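Local coordinates for protein clan CA, family C40, NlpC/P60 superfamily cysteine peptidase (Trichomonas vaginalis, PDB 6BIO) that probably cleaves peptide bonds in bacterial peptidoglycan, as a cysteine peptidase of the NlpC/P60 family, at residues N29-A33 / N44-F50; I85-T91 / D140-Y144; L161-K165 / L185-A189. All blocks are in the same frame, centred on the assembly; numbering follows the deposited sequence.

Interaction 1 of 3, residues N29-A33 / N44-F50; sequences NLVKA and NCYWLYF
Leu30 and Trp47 run side by side, and the leucine methyl CD1 lies over one face of the indole, 3.4 Å from Trp47 CD1. On the opposite face sits the Asn44 amide, its ND2 3.3 Å above the ring plane; Asn44 CG, set between backbone N and carbonyl carbon (chi1 58°), helps bring it there. Lys32 CG adds a contact 3.4 Å from Trp47 NE1. Next along the strand, Leu30 CB touches Tyr49 CD1. The amide is itself fixed: Asn44 ND2 donates to Tyr46 O at 3.0 Å, almost straight at 175°, while Ala33 N approaches the same oxygen from the other face of its carbonyl plane. At the outer end a water joins Lys32 NZ to Asn44 OD1.

Beneath the side chains, reciprocal 2.9 Å bonds (Val31 N to Leu48 O, Leu48 N to Val31 O) hold the backbones in register. On the other side of the sheet, Ala33, Tyr46 and Leu48 meet Cys73 of strand 71-76, Val31 and Leu48 meet Leu23 of strand 19-23, and Glu71 takes the Tyr46 hydroxyl. Strands running at 143° to each other make an antiparallel beta hairpin with a long connection, here ending a sheet with strand 46-49 outermost.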
loop_
_atom_site.group_PDB
_atom_site.type_symbol
_atom_site.label_atom_id
_atom_site.label_comp_id
_atom_site.label_asym_id
_atom_site.label_seq_id
_atom_site.Cartn_x
_atom_site.Cartn_y
_atom_site.Cartn_z
ATOM N N ASN A 29 11.560 -14.839 1.740
ATOM C CA ASN A 29 10.796 -13.761 1.133
ATOM C C ASN A 29 9.428 -13.568 1.750
ATOM O O ASN A 29 8.679 -12.727 1.265
ATOM C CB ASN A 29 10.644 -13.953 -0.384
ATOM C CG ASN A 29 9.618 -15.038 -0.731
ATOM O OD1 ASN A 29 9.647 -16.065 -0.163
ATOM N ND2 ASN A 29 8.640 -14.732 -1.601
ATOM N N LEU A 30 9.069 -14.358 2.757
ATOM C CA LEU A 30 7.719 -14.295 3.295
ATOM C C LEU A 30 7.726 -14.550 4.793
ATOM O O LEU A 30 8.677 -15.117 5.347
ATOM C CB LEU A 30 6.790 -15.292 2.589
ATOM C CG LEU A 30 6.859 -16.751 2.968
ATOM C CD1 LEU A 30 5.833 -17.509 2.118
ATOM C CD2 LEU A 30 8.214 -17.374 2.796
ATOM N N VAL A 31 6.641 -14.145 5.452
ATOM C CA VAL A 31 6.416 -14.406 6.875
ATOM C C VAL A 31 4.933 -14.696 7.063
ATOM O O VAL A 31 4.073 -14.004 6.506
ATOM C CB VAL A 31 6.905 -13.224 7.773
ATOM C CG1 VAL A 31 6.207 -11.905 7.426
ATOM C CG2 VAL A 31 6.722 -13.528 9.257
ATOM N N LYS A 32 4.616 -15.693 7.909
ATOM C CA LYS A 32 3.222 -15.975 8.253
ATOM C C LYS A 32 2.630 -14.803 9.024
ATOM O O LYS A 32 3.267 -14.240 9.917
ATOM C CB LYS A 32 3.122 -17.256 9.080
ATOM C CG LYS A 32 3.336 -18.488 8.232
ATOM C CD LYS A 32 3.174 -19.772 9.064
ATOM C CE LYS A 32 3.297 -21.027 8.166
ATOM N NZ LYS A 32 2.939 -22.272 8.904
ATOM N N ALA A 33 1.374 -14.484 8.735
ATOM C CA ALA A 33 0.634 -13.452 9.443
ATOM C C ALA A 33 -0.549 -14.085 10.167
ATOM O O ALA A 33 -1.125 -15.094 9.713
ATOM C CB ALA A 33 0.154 -12.386 8.477
ATOM N N ASN A 44 -2.501 -19.574 10.067
ATOM C CA ASN A 44 -2.163 -18.212 9.683
ATOM C C ASN A 44 -3.206 -17.694 8.704
ATOM O O ASN A 44 -3.762 -18.448 7.898
ATOM C CB ASN A 44 -0.778 -18.134 9.057
ATOM C CG ASN A 44 -0.622 -19.001 7.835
ATOM O OD1 ASN A 44 -0.711 -20.239 7.902
ATOM N ND2 ASN A 44 -0.344 -18.367 6.704
ATOM N N CYS A 45 -3.498 -16.399 8.797
ATOM C CA CYS A 45 -4.519 -15.822 7.921
ATOM C C CYS A 45 -4.030 -15.680 6.485
ATOM O O CYS A 45 -4.835 -15.775 5.555
ATOM C CB CYS A 45 -5.051 -14.497 8.470
ATOM S SG CYS A 45 -3.807 -13.257 8.953
ATOM N N TYR A 46 -2.742 -15.406 6.313
ATOM C CA TYR A 46 -2.073 -15.234 5.030
ATOM C C TYR A 46 -0.593 -15.040 5.380
ATOM O O TYR A 46 -0.172 -15.381 6.484
ATOM C CB TYR A 46 -2.705 -14.080 4.202
ATOM C CG TYR A 46 -3.024 -12.799 4.963
ATOM C CD1 TYR A 46 -2.017 -11.963 5.441
ATOM C CD2 TYR A 46 -4.359 -12.444 5.213
ATOM C CE1 TYR A 46 -2.338 -10.798 6.117
ATOM C CE2 TYR A 46 -4.679 -11.288 5.911
ATOM C CZ TYR A 46 -3.665 -10.482 6.381
ATOM O OH TYR A 46 -3.873 -9.319 7.096
ATOM N N TRP A 47 0.189 -14.492 4.455
ATOM C CA TRP A 47 1.567 -14.117 4.662
ATOM C C TRP A 47 1.745 -12.667 4.251
ATOM O O TRP A 47 0.941 -12.097 3.521
ATOM C CB TRP A 47 2.496 -14.950 3.774
ATOM C CG TRP A 47 2.579 -16.420 4.104
ATOM C CD1 TRP A 47 3.639 -17.053 4.716
ATOM C CD2 TRP A 47 1.633 -17.455 3.815
ATOM N NE1 TRP A 47 3.417 -18.405 4.812
ATOM C CE2 TRP A 47 2.194 -18.686 4.269
ATOM C CE3 TRP A 47 0.380 -17.477 3.207
ATOM C CZ2 TRP A 47 1.516 -19.917 4.151
ATOM C CZ3 TRP A 47 -0.286 -18.713 3.081
ATOM C CH2 TRP A 47 0.286 -19.902 3.558
ATOM N N LEU A 48 2.832 -12.070 4.727
ATOM C CA LEU A 48 3.325 -10.822 4.159
ATOM C C LEU A 48 4.732 -11.050 3.622
ATOM O O LEU A 48 5.348 -12.071 3.917
ATOM C CB LEU A 48 3.293 -9.656 5.156
ATOM C CG LEU A 48 1.907 -9.218 5.584
ATOM C CD1 LEU A 48 2.032 -8.136 6.646
ATOM C CD2 LEU A 48 1.053 -8.767 4.414
ATOM N N TYR A 49 5.223 -10.105 2.797
ATOM C CA TYR A 49 6.336 -10.384 1.883
ATOM C C TYR A 49 7.465 -9.360 1.975
ATOM O O TYR A 49 7.262 -8.198 2.330
ATOM C CB TYR A 49 5.817 -10.524 0.437
ATOM C CG TYR A 49 4.827 -11.644 0.338
ATOM C CD1 TYR A 49 5.246 -12.958 0.311
ATOM C CD2 TYR A 49 3.460 -11.398 0.417
ATOM C CE1 TYR A 49 4.352 -14.004 0.256
ATOM C CE2 TYR A 49 2.566 -12.417 0.414
ATOM C CZ TYR A 49 3.000 -13.730 0.334
ATOM O OH TYR A 49 2.086 -14.775 0.320
ATOM N N PHE A 50 8.649 -9.830 1.593
ATOM C CA PHE A 50 9.855 -9.023 1.600
ATOM C C PHE A 50 9.641 -7.686 0.910
ATOM O O PHE A 50 9.058 -7.611 -0.176
ATOM C CB PHE A 50 10.939 -9.815 0.867
ATOM C CG PHE A 50 12.231 -9.079 0.734
ATOM C CD1 PHE A 50 13.033 -8.821 1.833
ATOM C CD2 PHE A 50 12.593 -8.591 -0.497
ATOM C CE1 PHE A 50 14.187 -8.094 1.658
ATOM C CE2 PHE A 50 13.799 -7.889 -0.673
ATOM C CZ PHE A 50 14.568 -7.625 0.399
HETATM O O HOH W 1 0.205 -21.838 9.773
#

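Interaction 2 of 3, residues I85-T91 / D140-Y144; sequences IPTQSVT and DALQY
Thr87 and Tyr144 meet where a returning loop runs back alongside the end of strand 80-88, and three direct hydrogen bonds stitch the two together. Two join backbone to backbone: Gln143 N donates to Gln88 O at 2.9 Å, and Val90 N donates to Ala141 O at 2.8 Å with an angle of 166°. They flank the bridged pair Ser89 and Leu142. The third uses a side chain. With Thr87 OG1 turned anti to the backbone N (chi1 -173°), the hydroxyl oxygen receives Tyr144 N at 3.1 Å, although the bond is bent to 136°. A carbon donor adds a softer tie, Ser89 CA to Ala141 O at 3.2 Å.

The apolar contacts are of two types. Ile85 CG2 makes a CH-pi contact over one face of the Tyr144 ring, 3.9 Å from its centroid and toward the rim, while its CD1 reaches the hydroxyl end. The other type is aliphatic: Leu142 spreads its two methyls, CD1 to Thr87 CG2 and CD2 to the CA and CB of Ser89.

Apart from these pairs, at the exposed end, the Val90 and Gln143 side chains cross at about a right angle, CG1 of the valine touching OE1 of the glutamine. Water takes part once, donating to Asp140 O at 2.8 Å, with only a weak link to Thr91 OG1.

Outward from the pair, Leu142 and Tyr144 both lean on Tyr126 of strand 125-130, and Ser89 OG accepts from Ser113 N. The contact ties the end of strand 80-88 to the chain leaving strand 133-138, consistent with closing a small SH3-like barrel. The polar bonds, each using a backbone atom, fix the course of the chain, while Leu142 and the Tyr144 face supply apolar cover.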
loop_
_atom_site.group_PDB
_atom_site.type_symbol
_atom_site.label_atom_id
_atom_site.label_comp_id
_atom_site.label_asym_id
_atom_site.label_seq_id
_atom_site.Cartn_x
_atom_site.Cartn_y
_atom_site.Cartn_z
ATOM N N ILE A 85 12.685 8.356 8.385
ATOM C CA ILE A 85 12.992 8.987 7.099
ATOM C C ILE A 85 13.373 10.465 7.271
ATOM O O ILE A 85 12.519 11.302 7.555
ATOM C CB ILE A 85 11.824 8.829 6.104
ATOM C CG1 ILE A 85 11.444 7.361 5.950
ATOM C CG2 ILE A 85 12.201 9.430 4.765
ATOM C CD1 ILE A 85 10.137 7.138 5.202
ATOM N N PRO A 86 14.635 10.833 7.068
ATOM C CA PRO A 86 15.013 12.254 7.137
ATOM C C PRO A 86 14.439 13.041 5.986
ATOM O O PRO A 86 14.423 12.569 4.848
ATOM C CB PRO A 86 16.538 12.215 7.023
ATOM C CG PRO A 86 16.911 10.836 7.415
ATOM C CD PRO A 86 15.805 9.953 6.940
ATOM N N THR A 87 13.995 14.263 6.272
ATOM C CA THR A 87 13.541 15.180 5.239
ATOM C C THR A 87 13.687 16.604 5.797
ATOM O O THR A 87 14.289 16.810 6.861
ATOM C CB THR A 87 12.128 14.800 4.762
ATOM O OG1 THR A 87 11.778 15.621 3.634
ATOM C CG2 THR A 87 11.105 14.943 5.845
ATOM N N GLN A 88 13.111 17.572 5.093
ATOM C CA GLN A 88 13.073 18.959 5.533
ATOM C C GLN A 88 11.704 19.562 5.275
ATOM O O GLN A 88 10.984 19.138 4.362
ATOM C CB GLN A 88 14.167 19.796 4.896
ATOM C CG GLN A 88 13.951 20.033 3.445
ATOM C CD GLN A 88 15.005 21.008 2.941
ATOM O OE1 GLN A 88 14.704 22.138 2.514
ATOM N NE2 GLN A 88 16.273 20.598 3.050
ATOM N N SER A 89 11.325 20.543 6.087
ATOM C CA SER A 89 10.091 21.250 5.819
ATOM C C SER A 89 10.359 22.308 4.760
ATOM O O SER A 89 11.476 22.825 4.615
ATOM C CB SER A 89 9.531 21.902 7.082
ATOM O OG SER A 89 10.357 22.964 7.536
ATOM N N VAL A 90 9.320 22.638 4.018
ATOM C CA VAL A 90 9.414 23.653 2.966
ATOM C C VAL A 90 8.644 24.918 3.310
ATOM O O VAL A 90 8.792 25.926 2.598
ATOM C CB VAL A 90 8.957 23.100 1.597
ATOM C CG1 VAL A 90 9.772 21.851 1.245
ATOM C CG2 VAL A 90 7.464 22.799 1.614
ATOM N N THR A 91 7.767 24.870 4.307
ATOM C CA THR A 91 6.941 25.995 4.724
ATOM C C THR A 91 6.813 25.920 6.234
ATOM O O THR A 91 6.831 24.840 6.799
ATOM C CB THR A 91 5.529 25.893 4.109
ATOM O OG1 THR A 91 5.621 25.664 2.701
ATOM C CG2 THR A 91 4.736 27.185 4.307
ATOM N N ASP A 140 1.772 18.498 3.361
ATOM C CA ASP A 140 2.389 19.327 2.336
ATOM C C ASP A 140 3.454 20.278 2.870
ATOM O O ASP A 140 4.126 20.948 2.069
ATOM C CB ASP A 140 1.300 20.060 1.569
ATOM C CG ASP A 140 0.494 19.107 0.693
ATOM O OD1 ASP A 140 1.102 18.144 0.139
ATOM O OD2 ASP A 140 -0.744 19.264 0.597
ATOM N N ALA A 141 3.655 20.354 4.190
ATOM C CA ALA A 141 4.736 21.169 4.706
ATOM C C ALA A 141 6.089 20.504 4.563
ATOM O O ALA A 141 7.095 21.180 4.804
ATOM C CB ALA A 141 4.489 21.533 6.164
ATOM N N LEU A 142 6.145 19.208 4.203
ATOM C CA LEU A 142 7.407 18.494 4.080
ATOM C C LEU A 142 7.763 18.253 2.633
ATOM O O LEU A 142 6.883 18.063 1.789
ATOM C CB LEU A 142 7.354 17.134 4.790
ATOM C CG LEU A 142 7.092 17.208 6.297
ATOM C CD1 LEU A 142 7.330 15.844 6.930
ATOM C CD2 LEU A 142 7.961 18.279 7.011
ATOM N N GLN A 143 9.073 18.177 2.368
ATOM C CA GLN A 143 9.572 17.929 1.011
ATOM C C GLN A 143 9.271 16.499 0.573
ATOM O O GLN A 143 8.803 16.284 -0.560
ATOM C CB GLN A 143 11.085 18.205 0.959
ATOM C CG GLN A 143 11.779 17.827 -0.336
ATOM C CD GLN A 143 11.279 18.595 -1.514
ATOM O OE1 GLN A 143 10.969 19.797 -1.423
ATOM N NE2 GLN A 143 11.181 17.910 -2.648
ATOM N N TYR A 144 9.497 15.521 1.469
ATOM C CA TYR A 144 9.325 14.102 1.154
ATOM C C TYR A 144 7.871 13.805 0.878
ATOM O O TYR A 144 6.981 14.260 1.588
ATOM C CB TYR A 144 9.801 13.269 2.344
ATOM C CG TYR A 144 9.730 11.751 2.145
ATOM C CD1 TYR A 144 8.567 11.032 2.445
ATOM C CD2 TYR A 144 10.827 11.040 1.666
ATOM C CE1 TYR A 144 8.505 9.649 2.265
ATOM C CE2 TYR A 144 10.773 9.699 1.446
ATOM C CZ TYR A 144 9.612 8.996 1.752
ATOM O OH TYR A 144 9.490 7.645 1.588
HETATM O O HOH W 2 3.971 23.382 0.788
#

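Interaction 3 of 3, residues L161-K165 / L185-A189; sequences LVKTK and LMQWA
Trp188 presents one indole face to Lys165, whose CE stands 3.3 Å above the ring plane, displaced toward the rim and 3.4 Å from CZ2. In the plane, at the ring's edge, lie two carbonyl oxygens: Leu161 O, 3.5 Å from CZ3, and Leu185 O of the tryptophan's own helix. A further aromatic, Tyr180, meets the indole edge to face. A bend at chi2 (-61°) brings Lys165 CG near CZ3 and carries CE over the face, the chain crossing the indole at about a right angle; NZ travels on to bond Pro177 O.

Leu161 O has a second role: Thr164 OG1 donates to it at 2.7 Å, in the carbonyl plane and on a lone pair.

Below the ring, aliphatic groups meet. Val162 CG1 sits among Ala189 CB (3.8 Å), Leu185 CG (4.0 Å) and Met186 CE, and Leu161 CB faces Ala189 CB. Separately, Leu161 CD1 lies 3.5 Å from Ala189 O. The 5.7 Å between the Leu161 and Ala189 CA atoms is consistent with the small alanine side chain. Helices 154-163 and 182-191 thus pack together against a sheet, as in the papain-like NlpC/P60 domain: Val162 and Met186 reach strand 237-243, with strand 246-251 next to Val162.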
loop_
_atom_site.group_PDB
_atom_site.type_symbol
_atom_site.label_atom_id
_atom_site.label_comp_id
_atom_site.label_asym_id
_atom_site.label_seq_id
_atom_site.Cartn_x
_atom_site.Cartn_y
_atom_site.Cartn_z
ATOM N N LEU A 161 2.683 2.695 -10.803
ATOM C CA LEU A 161 3.530 1.743 -10.074
ATOM C C LEU A 161 3.752 0.449 -10.860
ATOM O O LEU A 161 4.879 -0.047 -10.908
ATOM C CB LEU A 161 2.934 1.461 -8.692
ATOM C CG LEU A 161 3.233 2.580 -7.695
ATOM C CD1 LEU A 161 2.205 2.655 -6.585
ATOM C CD2 LEU A 161 4.632 2.397 -7.105
ATOM N N VAL A 162 2.698 -0.127 -11.466
ATOM C CA VAL A 162 2.953 -1.351 -12.227
ATOM C C VAL A 162 3.798 -1.073 -13.462
ATOM O O VAL A 162 4.588 -1.936 -13.865
ATOM C CB VAL A 162 1.693 -2.179 -12.545
ATOM C CG1 VAL A 162 1.003 -2.634 -11.287
ATOM C CG2 VAL A 162 0.735 -1.402 -13.461
ATOM N N LYS A 163 3.679 0.111 -14.072
ATOM C CA LYS A 163 4.553 0.442 -15.198
ATOM C C LYS A 163 6.012 0.419 -14.793
ATOM O O LYS A 163 6.850 0.058 -15.604
ATOM C CB LYS A 163 4.189 1.797 -15.804
ATOM C CG LYS A 163 2.854 1.790 -16.517
ATOM C CD LYS A 163 2.450 3.190 -16.969
ATOM C CE LYS A 163 1.023 3.184 -17.462
ATOM N NZ LYS A 163 0.641 4.515 -18.080
ATOM N N THR A 164 6.329 0.801 -13.550
ATOM C CA THR A 164 7.724 0.814 -13.104
ATOM C C THR A 164 8.312 -0.585 -13.058
ATOM O O THR A 164 9.540 -0.723 -12.892
ATOM C CB THR A 164 7.907 1.458 -11.714
ATOM O OG1 THR A 164 7.455 0.593 -10.673
ATOM C CG2 THR A 164 7.241 2.831 -11.624
ATOM N N LYS A 165 7.467 -1.626 -13.168
ATOM C CA LYS A 165 7.941 -3.000 -13.123
ATOM C C LYS A 165 7.895 -3.693 -14.478
ATOM O O LYS A 165 8.179 -4.910 -14.560
ATOM C CB LYS A 165 7.177 -3.815 -12.080
ATOM C CG LYS A 165 7.349 -3.227 -10.655
ATOM C CD LYS A 165 8.791 -3.219 -10.198
ATOM C CE LYS A 165 8.890 -2.673 -8.794
ATOM N NZ LYS A 165 10.227 -2.862 -8.188
ATOM N N LEU A 185 2.196 -8.855 -8.186
ATOM C CA LEU A 185 2.345 -7.525 -8.741
ATOM C C LEU A 185 1.228 -6.611 -8.269
ATOM O O LEU A 185 1.469 -5.440 -7.946
ATOM C CB LEU A 185 2.397 -7.621 -10.284
ATOM C CG LEU A 185 2.578 -6.305 -11.029
ATOM C CD1 LEU A 185 3.938 -5.642 -10.713
ATOM C CD2 LEU A 185 2.455 -6.514 -12.514
ATOM N N MET A 186 -0.024 -7.110 -8.232
ATOM C CA MET A 186 -1.150 -6.280 -7.809
ATOM C C MET A 186 -1.014 -5.918 -6.349
ATOM O O MET A 186 -1.190 -4.754 -5.982
ATOM C CB MET A 186 -2.460 -7.024 -8.030
ATOM C CG MET A 186 -2.750 -7.572 -9.432
ATOM S SD MET A 186 -2.874 -6.355 -10.787
ATOM C CE MET A 186 -1.144 -6.258 -11.295
ATOM N N GLN A 187 -0.703 -6.903 -5.505
ATOM C CA GLN A 187 -0.635 -6.637 -4.073
ATOM C C GLN A 187 0.511 -5.685 -3.763
ATOM O O GLN A 187 0.356 -4.762 -2.956
ATOM C CB GLN A 187 -0.510 -7.934 -3.292
ATOM C CG GLN A 187 -0.575 -7.718 -1.778
ATOM C CD GLN A 187 -0.319 -8.968 -0.981
ATOM O OE1 GLN A 187 0.711 -9.634 -1.135
ATOM N NE2 GLN A 187 -1.234 -9.290 -0.092
ATOM N N TRP A 188 1.657 -5.880 -4.422
ATOM C CA TRP A 188 2.795 -4.992 -4.235
ATOM C C TRP A 188 2.421 -3.552 -4.585
ATOM O O TRP A 188 2.762 -2.598 -3.868
ATOM C CB TRP A 188 3.976 -5.492 -5.094
ATOM C CG TRP A 188 5.059 -4.442 -5.158
ATOM C CD1 TRP A 188 6.005 -4.186 -4.241
ATOM C CD2 TRP A 188 5.184 -3.424 -6.160
ATOM N NE1 TRP A 188 6.722 -3.062 -4.604
ATOM C CE2 TRP A 188 6.230 -2.574 -5.771
ATOM C CE3 TRP A 188 4.515 -3.158 -7.355
ATOM C CZ2 TRP A 188 6.618 -1.478 -6.541
ATOM C CZ3 TRP A 188 4.907 -2.071 -8.093
ATOM C CH2 TRP A 188 5.928 -1.231 -7.665
ATOM N N ALA A 189 1.806 -3.350 -5.750
ATOM C CA ALA A 189 1.536 -1.989 -6.199
ATOM C C ALA A 189 0.667 -1.268 -5.176
ATOM O O ALA A 189 0.901 -0.105 -4.831
ATOM C CB ALA A 189 0.868 -1.995 -7.574
#

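Overall arrangement
The three contacts follow one another along the chain, each closing before the next opens. Interactions 1 and 2 both reach an antiparallel sheet that continues from one small barrel to the other through strand 80-88, but on opposite sides of the chain's centre, their own centres about 32 Å apart. Interaction 3 belongs to the helical part of the NlpC/P60 domain; its centre is about 18 Å from that of interaction 1 and about 26 Å from that of interaction 2. Interactions 1 and 3 touch, Tyr49 CD2 packing 3.6 Å from Gln187 OE1, so the N-terminal hairpin abuts helix 182-191. In this family the nucleophilic cysteine commonly starts that helix, and the hairpin probably lies near the active site, while interaction 2 closes the more remote SH3 module.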